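Local coordinates for protein alpha-glucosidase (Pseudoalteromonas sp. K8, PDB 5HQA) that probably hydrolyses alpha-glucosidic bonds as a calcium-dependent glycoside hydrolase of family 97, activated by chloride, at residues A[450-455]-A[525-530]. Numbering follows the deposited sequence.
Sequences NWITRE and SPIQMA. With CA (calcium ion), chain C; AC1 (4,6-dideoxy-4-{[(1S,4R,5S,6S)-4,5,6-trihydroxy-3-(hydroxymethyl)cyclohex-2-en-1-yl]amino}-alpha-D-glucopyranose), chain B.
Thr-453 OG1 donates a hydrogen bond to Ser-525 OG (3.0 Å), the one hydrogen bond between strand 451-454 and the segment 525-530. Ser-525 OG in turn donates to Ile-527 O (2.7 Å), approaching the carbonyl oxygen at 141°, somewhat out of its plane. The chain Thr-453, Ser-525, Ile-527 thus uses the serine hydroxyl as both acceptor and donor. With OG1 anti to the backbone N (chi1 -165°), Thr-453 has its methyl between N and the carbonyl carbon, where CG2 meets Ile-527 CG1 at 3.7 Å. Alongside the Thr-453 methyl, Ile-452 and Ile-527 cross at about a right angle, CD1 to CD1 at 3.8 Å. The Pro-526 ring packs its CG on Ile-452 CB (3.8 Å) and covers the buried Ile-452 O, which has no hydrogen-bonding partner. An alanine at Ser-525 would probably leave the Thr-453 hydroxyl and Ile-527 O without this shared mate. Further out, Asn-434 of strand 432-435 touches both Thr-453 and Ile-527. Strands 451-454 and 527-529 are the two outermost of the seven-stranded parallel sheet, so their packing closes the TIM-type barrel through side chains. Beyond the strand, Glu-455 OE1 binds calcium at 2.3 Å, with Glu-154, Glu-437 and Glu-461, and the acarviosine part of acarbose supplies O3, N4A and O2B. At the seam itself, one serine hydroxyl joins the segments without any backbone-to-backbone hydrogen bond, and apolar packing does the rest.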
loop_
_atom_site.group_PDB
_atom_site.type_symbol
_atom_site.label_atom_id
_atom_site.label_comp_id
_atom_site.label_asym_id
_atom_site.label_seq_id
_atom_site.Cartn_x
_atom_site.Cartn_y
_atom_site.Cartn_z
ATOM N N ASN A 450 -7.684 10.346 6.596
ATOM C CA ASN A 450 -7.292 11.191 5.475
ATOM C C ASN A 450 -6.000 10.723 4.821
ATOM O O ASN A 450 -5.587 11.302 3.811
ATOM C CB ASN A 450 -7.151 12.651 5.912
ATOM C CG ASN A 450 -5.975 12.869 6.818
ATOM O OD1 ASN A 450 -5.730 12.077 7.727
ATOM N ND2 ASN A 450 -5.212 13.926 6.564
ATOM N N TRP A 451 -5.349 9.691 5.366
ATOM C CA TRP A 451 -4.172 9.101 4.723
ATOM C C TRP A 451 -4.683 8.052 3.740
ATOM O O TRP A 451 -4.727 6.853 4.023
ATOM C CB TRP A 451 -3.224 8.501 5.758
ATOM C CG TRP A 451 -1.791 8.467 5.289
ATOM C CD1 TRP A 451 -1.334 8.727 4.025
ATOM C CD2 TRP A 451 -0.634 8.198 6.085
ATOM N NE1 TRP A 451 0.038 8.628 3.987
ATOM C CE2 TRP A 451 0.491 8.305 5.239
ATOM C CE3 TRP A 451 -0.439 7.880 7.433
ATOM C CZ2 TRP A 451 1.794 8.104 5.697
ATOM C CZ3 TRP A 451 0.857 7.687 7.890
ATOM C CH2 TRP A 451 1.956 7.800 7.024
ATOM N N ILE A 452 -5.079 8.523 2.556
ATOM C CA ILE A 452 -5.973 7.713 1.731
ATOM C C ILE A 452 -5.224 6.673 0.903
ATOM O O ILE A 452 -5.755 5.583 0.659
ATOM C CB ILE A 452 -6.856 8.610 0.843
ATOM C CG1 ILE A 452 -6.007 9.569 0.009
ATOM C CG2 ILE A 452 -7.829 9.382 1.711
ATOM C CD1 ILE A 452 -6.822 10.408 -0.946
ATOM N N THR A 453 -4.000 6.953 0.471
ATOM C CA THR A 453 -3.293 6.000 -0.371
ATOM C C THR A 453 -1.814 6.379 -0.400
ATOM O O THR A 453 -1.396 7.396 0.163
ATOM C CB THR A 453 -3.917 5.953 -1.777
ATOM O OG1 THR A 453 -3.461 4.785 -2.472
ATOM C CG2 THR A 453 -3.566 7.213 -2.592
ATOM N N ARG A 454 -1.019 5.533 -1.049
ATOM C CA ARG A 454 0.407 5.792 -1.195
ATOM C C ARG A 454 0.937 4.951 -2.344
ATOM O O ARG A 454 0.259 4.057 -2.853
ATOM C CB ARG A 454 1.170 5.480 0.098
ATOM C CG ARG A 454 1.365 3.979 0.360
ATOM C CD ARG A 454 1.704 3.745 1.831
ATOM N NE ARG A 454 0.608 4.200 2.682
ATOM C CZ ARG A 454 0.761 4.739 3.887
ATOM N NH1 ARG A 454 1.980 4.901 4.403
ATOM N NH2 ARG A 454 -0.312 5.119 4.581
ATOM N N GLU A 455 2.168 5.249 -2.744
ATOM C CA GLU A 455 2.813 4.446 -3.775
ATOM C C GLU A 455 3.613 3.331 -3.095
ATOM O O GLU A 455 3.034 2.309 -2.708
ATOM C CB GLU A 455 3.674 5.336 -4.675
ATOM C CG GLU A 455 4.115 4.671 -5.960
ATOM C CD GLU A 455 4.898 5.628 -6.848
ATOM O OE1 GLU A 455 5.939 6.155 -6.395
ATOM O OE2 GLU A 455 4.455 5.867 -7.991
ATOM N N SER A 525 -7.631 1.146 -4.364
ATOM C CA SER A 525 -7.247 2.458 -3.861
ATOM C C SER A 525 -8.491 3.327 -3.799
ATOM O O SER A 525 -9.329 3.243 -4.712
ATOM C CB SER A 525 -6.187 3.112 -4.751
ATOM O OG SER A 525 -5.836 4.389 -4.248
ATOM N N PRO A 526 -8.666 4.149 -2.756
ATOM C CA PRO A 526 -9.869 5.000 -2.699
ATOM C C PRO A 526 -9.857 6.105 -3.734
ATOM O O PRO A 526 -10.930 6.618 -4.087
ATOM C CB PRO A 526 -9.833 5.567 -1.274
ATOM C CG PRO A 526 -8.375 5.578 -0.932
ATOM C CD PRO A 526 -7.808 4.336 -1.573
ATOM N N ILE A 527 -8.684 6.500 -4.220
ATOM C CA ILE A 527 -8.582 7.355 -5.395
ATOM C C ILE A 527 -7.877 6.557 -6.478
ATOM O O ILE A 527 -6.878 5.881 -6.212
ATOM C CB ILE A 527 -7.867 8.694 -5.116
ATOM C CG1 ILE A 527 -6.476 8.487 -4.522
ATOM C CG2 ILE A 527 -8.725 9.577 -4.206
ATOM C CD1 ILE A 527 -5.638 9.762 -4.519
ATOM N N GLN A 528 -8.436 6.592 -7.680
ATOM C CA GLN A 528 -7.908 5.878 -8.829
ATOM C C GLN A 528 -7.671 6.892 -9.933
ATOM O O GLN A 528 -8.575 7.659 -10.280
ATOM C CB GLN A 528 -8.881 4.794 -9.309
ATOM C CG GLN A 528 -9.063 3.606 -8.330
ATOM C CD GLN A 528 -7.916 2.596 -8.402
ATOM O OE1 GLN A 528 -6.829 2.895 -8.907
ATOM N NE2 GLN A 528 -8.155 1.395 -7.885
ATOM N N MET A 529 -6.465 6.911 -10.472
ATOM C CA MET A 529 -6.182 7.796 -11.587
ATOM C C MET A 529 -6.572 7.125 -12.888
ATOM O O MET A 529 -6.414 5.914 -13.046
ATOM C CB MET A 529 -4.701 8.174 -11.622
ATOM C CG MET A 529 -4.427 9.392 -12.476
ATOM S SD MET A 529 -2.664 9.768 -12.419
ATOM C CE MET A 529 -2.660 11.397 -13.180
ATOM N N ALA A 530 -7.109 7.915 -13.805
ATOM C CA ALA A 530 -7.066 7.583 -15.224
ATOM C C ALA A 530 -5.825 8.297 -15.733
ATOM O O ALA A 530 -5.850 9.501 -15.994
ATOM C CB ALA A 530 -8.337 8.016 -15.947
HETATM CA CA CA C . 7.729 7.107 -7.478
HETATM C C1 AC1 B . 12.926 8.494 -9.641
HETATM O O2 AC1 B . 12.807 6.651 -8.117
HETATM C C2 AC1 B . 12.184 7.902 -8.452
HETATM C C4A AC1 B . 5.900 11.946 -9.769
HETATM C C3 AC1 B . 10.717 7.728 -8.742
HETATM O O3 AC1 B . 10.058 7.100 -7.627
HETATM C C4 AC1 B . 10.101 9.061 -9.075
HETATM N N4A AC1 B . 8.604 9.039 -9.092
HETATM C C5 AC1 B . 10.693 9.317 -10.453
HETATM O O5 AC1 B . 12.143 9.602 -10.281
HETATM C C6 AC1 B . 10.069 10.449 -11.207
HETATM C C1B AC1 B . 7.946 10.148 -8.313
HETATM C C2B AC1 B . 6.288 9.956 -8.342
HETATM O O2B AC1 B . 6.005 8.608 -7.971
HETATM C C3B AC1 B . 5.751 10.330 -9.586
HETATM O O3B AC1 B . 4.344 10.007 -9.718
HETATM O O4 AC1 B . 5.487 12.329 -11.067
HETATM C C5B AC1 B . 7.243 12.420 -9.533
HETATM C C7B AC1 B . 8.292 11.462 -8.740
HETATM C C6B AC1 B . 7.449 13.943 -9.475
HETATM O O6B AC1 B . 6.921 14.397 -8.268
#